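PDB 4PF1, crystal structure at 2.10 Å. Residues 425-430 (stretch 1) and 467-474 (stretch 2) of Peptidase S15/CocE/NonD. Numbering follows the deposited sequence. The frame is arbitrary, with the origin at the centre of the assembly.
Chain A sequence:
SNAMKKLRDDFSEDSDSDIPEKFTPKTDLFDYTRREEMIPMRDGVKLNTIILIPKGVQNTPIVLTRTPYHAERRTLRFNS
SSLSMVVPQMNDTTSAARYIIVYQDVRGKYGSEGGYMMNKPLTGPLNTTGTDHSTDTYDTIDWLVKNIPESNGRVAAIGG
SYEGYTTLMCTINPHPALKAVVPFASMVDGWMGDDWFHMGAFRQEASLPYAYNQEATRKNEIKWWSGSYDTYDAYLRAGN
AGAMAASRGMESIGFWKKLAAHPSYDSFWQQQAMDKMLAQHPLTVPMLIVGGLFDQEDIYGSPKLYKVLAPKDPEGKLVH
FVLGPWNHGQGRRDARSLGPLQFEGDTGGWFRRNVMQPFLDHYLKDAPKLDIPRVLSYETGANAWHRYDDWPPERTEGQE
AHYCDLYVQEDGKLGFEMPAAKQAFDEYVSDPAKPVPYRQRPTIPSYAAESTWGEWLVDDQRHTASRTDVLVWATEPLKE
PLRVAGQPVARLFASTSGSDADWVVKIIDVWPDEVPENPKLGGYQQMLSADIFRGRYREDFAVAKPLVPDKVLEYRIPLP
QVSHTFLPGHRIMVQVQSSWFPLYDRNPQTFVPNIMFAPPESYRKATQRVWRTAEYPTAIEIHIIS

Stretch 1 (425-430) FDEYVS
Stretch 2 467-474: RTDVLVWA

Stretch 1 is an extended strand throughout, with phi/psi of -164/162 at Phe425, -112/130 at Asp426, -113/146 at Glu427, -157/158 at Tyr428, -108/124 at Val429 and -99/118 at Ser430. Asp426 and Tyr428 point toward stretch 2; Glu427 and Val429 (both chi1 t) point away and are exposed. Stretch 2 opens with a turn from Arg467 to Val470 and ends as a strand that includes Leu471 to Ala474; the two strand axes run at 145° between N-to-C directions and approach to 8.5 Å, and no direct backbone hydrogen bond joins the stretches. In the register, Tyr428 CA and Asp469 CA are nearest, 5.5 Å apart. In total 361 Å² is buried, with Tyr428 (84 Å²) and Leu471 (82 Å²) the most covered.

Arg467 (-73/140; chi1 m, chi2 t, chi3 p, chi4 105°) begins the type I turn, closed by a weak bond from Val470 N to Arg467 O (3.4 Å). Its side chain does not reach stretch 1; instead NE meets Asp469 OD1 and NH2 meets Asp469 OD2, both at 2.8 Å, a salt bridge that pairs the charge of buried Asp469.

Thr468 (-77/-18, chi1 p) contributes its carbonyl: Thr468 O lies 3.5 Å from Tyr428 CB and accepts a hydrogen bond from a water (Thr468 O to water O, 2.9 Å); the water accepts one from Val429 N (Val429 N to water O, 2.9 Å), bridging the stretches. Asp469 (-96/23, chi1 p, chi2 -9°) places O 3.3 Å from Tyr428 CD2 and CB 3.4 Å from Val429 O.

Val470 (-136/138, chi1 t) points away from stretch 1. Leu471 (-101/142, m,t) points toward it, CG 3.4 Å from Tyr428 CD1 and CD1 3.8 Å from Asp426 CB; its branched apolar end suits this buried site beside the Tyr428 ring (chi1 74°, chi2 -82°).

Val472 (-133/137, t) is out of reach. Trp473 (-138/139; m, chi2 -87°) starts sideways, yet its indole comes nearer: Trp473 NE1 donates to Asp426 OD2 (3.0 Å, 141°), which lies near the ring plane, so the carboxylate suits its place as acceptor. Asp426 uses chi1 -61° and chi2 -69°.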

# COMPACT_ATOMS: atom_id res chain seq x y z
N PHE A 425 41.22 -16.87 16.97
CA PHE A 425 40.16 -17.33 16.08
C PHE A 425 38.80 -16.95 16.65
O PHE A 425 38.69 -16.68 17.85
CB PHE A 425 40.23 -18.86 15.85
CG PHE A 425 40.28 -19.71 17.11
CD1 PHE A 425 39.11 -20.05 17.79
CD2 PHE A 425 41.48 -20.21 17.58
CE1 PHE A 425 39.15 -20.83 18.94
CE2 PHE A 425 41.53 -21.00 18.74
CZ PHE A 425 40.36 -21.31 19.41
N ASP A 426 37.78 -16.96 15.81
CA ASP A 426 36.39 -16.75 16.23
C ASP A 426 35.66 -18.07 16.04
O ASP A 426 35.81 -18.70 14.99
CB ASP A 426 35.74 -15.61 15.45
CG ASP A 426 36.44 -14.29 15.66
OD1 ASP A 426 36.37 -13.75 16.79
OD2 ASP A 426 37.09 -13.81 14.71
N GLU A 427 34.94 -18.52 17.07
CA GLU A 427 34.29 -19.82 17.06
C GLU A 427 32.77 -19.74 17.06
O GLU A 427 32.19 -18.84 17.68
CB GLU A 427 34.76 -20.62 18.28
CG GLU A 427 34.47 -22.11 18.23
CD GLU A 427 34.91 -22.86 19.47
OE1 GLU A 427 34.18 -22.82 20.48
OE2 GLU A 427 35.99 -23.48 19.43
N TYR A 428 32.12 -20.71 16.38
CA TYR A 428 30.67 -20.88 16.35
C TYR A 428 30.32 -22.32 15.99
O TYR A 428 31.15 -23.04 15.41
CB TYR A 428 29.97 -19.89 15.39
CG TYR A 428 30.15 -20.18 13.91
CD1 TYR A 428 31.30 -19.80 13.24
CD2 TYR A 428 29.13 -20.76 13.17
CE1 TYR A 428 31.43 -19.97 11.86
CE2 TYR A 428 29.26 -20.98 11.80
CZ TYR A 428 30.42 -20.59 11.15
OH TYR A 428 30.56 -20.79 9.80
N VAL A 429 29.10 -22.76 16.35
CA VAL A 429 28.64 -24.10 16.05
C VAL A 429 27.58 -24.02 14.95
O VAL A 429 26.59 -23.31 15.09
CB VAL A 429 28.12 -24.86 17.31
CG1 VAL A 429 27.59 -26.24 16.95
CG2 VAL A 429 29.21 -24.96 18.38
N SER A 430 27.81 -24.75 13.85
CA SER A 430 26.87 -24.82 12.75
C SER A 430 26.04 -26.10 12.87
O SER A 430 26.60 -27.20 12.85
CB SER A 430 27.59 -24.76 11.41
OG SER A 430 26.71 -25.08 10.34
N ARG A 467 22.56 -13.76 15.24
CA ARG A 467 22.58 -15.23 15.36
C ARG A 467 23.92 -15.74 15.89
O ARG A 467 24.98 -15.26 15.47
CB ARG A 467 22.28 -15.89 14.02
CG ARG A 467 20.81 -15.83 13.61
CD ARG A 467 20.58 -16.57 12.30
NE ARG A 467 20.76 -18.01 12.43
CZ ARG A 467 19.77 -18.90 12.47
NH1 ARG A 467 18.51 -18.50 12.35
NH2 ARG A 467 20.03 -20.19 12.60
N THR A 468 23.88 -16.75 16.78
CA THR A 468 25.07 -17.33 17.40
C THR A 468 25.82 -18.26 16.43
O THR A 468 27.00 -18.54 16.66
CB THR A 468 24.72 -18.05 18.70
OG1 THR A 468 23.65 -18.96 18.47
CG2 THR A 468 24.37 -17.09 19.83
N ASP A 469 25.15 -18.73 15.35
CA ASP A 469 25.76 -19.61 14.34
C ASP A 469 26.28 -18.78 13.13
O ASP A 469 26.45 -19.31 12.03
CB ASP A 469 24.78 -20.72 13.89
CG ASP A 469 23.45 -20.23 13.32
OD1 ASP A 469 23.16 -19.02 13.41
OD2 ASP A 469 22.68 -21.08 12.82
N VAL A 470 26.53 -17.47 13.35
CA VAL A 470 27.03 -16.53 12.33
C VAL A 470 28.14 -15.67 12.96
O VAL A 470 28.01 -15.24 14.11
CB VAL A 470 25.87 -15.63 11.75
CG1 VAL A 470 26.41 -14.60 10.75
CG2 VAL A 470 24.77 -16.47 11.11
N LEU A 471 29.24 -15.43 12.22
CA LEU A 471 30.33 -14.57 12.69
C LEU A 471 30.21 -13.21 12.05
O LEU A 471 29.81 -13.11 10.89
CB LEU A 471 31.71 -15.18 12.41
CG LEU A 471 32.07 -16.48 13.13
CD1 LEU A 471 33.45 -16.93 12.74
CD2 LEU A 471 31.98 -16.33 14.66
N VAL A 472 30.50 -12.15 12.82
CA VAL A 472 30.36 -10.77 12.33
C VAL A 472 31.62 -9.95 12.66
O VAL A 472 32.16 -10.05 13.77
CB VAL A 472 29.08 -10.08 12.91
CG1 VAL A 472 28.81 -8.76 12.21
CG2 VAL A 472 27.85 -11.00 12.81
N TRP A 473 32.08 -9.14 11.69
CA TRP A 473 33.19 -8.20 11.83
C TRP A 473 32.81 -6.90 11.13
O TRP A 473 32.21 -6.94 10.05
CB TRP A 473 34.50 -8.75 11.23
CG TRP A 473 34.95 -10.05 11.83
CD1 TRP A 473 35.73 -10.22 12.94
CD2 TRP A 473 34.70 -11.36 11.31
NE1 TRP A 473 35.97 -11.56 13.15
CE2 TRP A 473 35.34 -12.28 12.16
CE3 TRP A 473 34.00 -11.85 10.19
CZ2 TRP A 473 35.30 -13.66 11.94
CZ3 TRP A 473 33.96 -13.21 9.97
CH2 TRP A 473 34.62 -14.10 10.82
N ALA A 474 33.14 -5.75 11.73
CA ALA A 474 32.80 -4.46 11.15
C ALA A 474 33.84 -3.41 11.49
O ALA A 474 34.41 -3.43 12.58
CB ALA A 474 31.43 -4.00 11.63
O HOH W 1 27.69 -20.99 18.11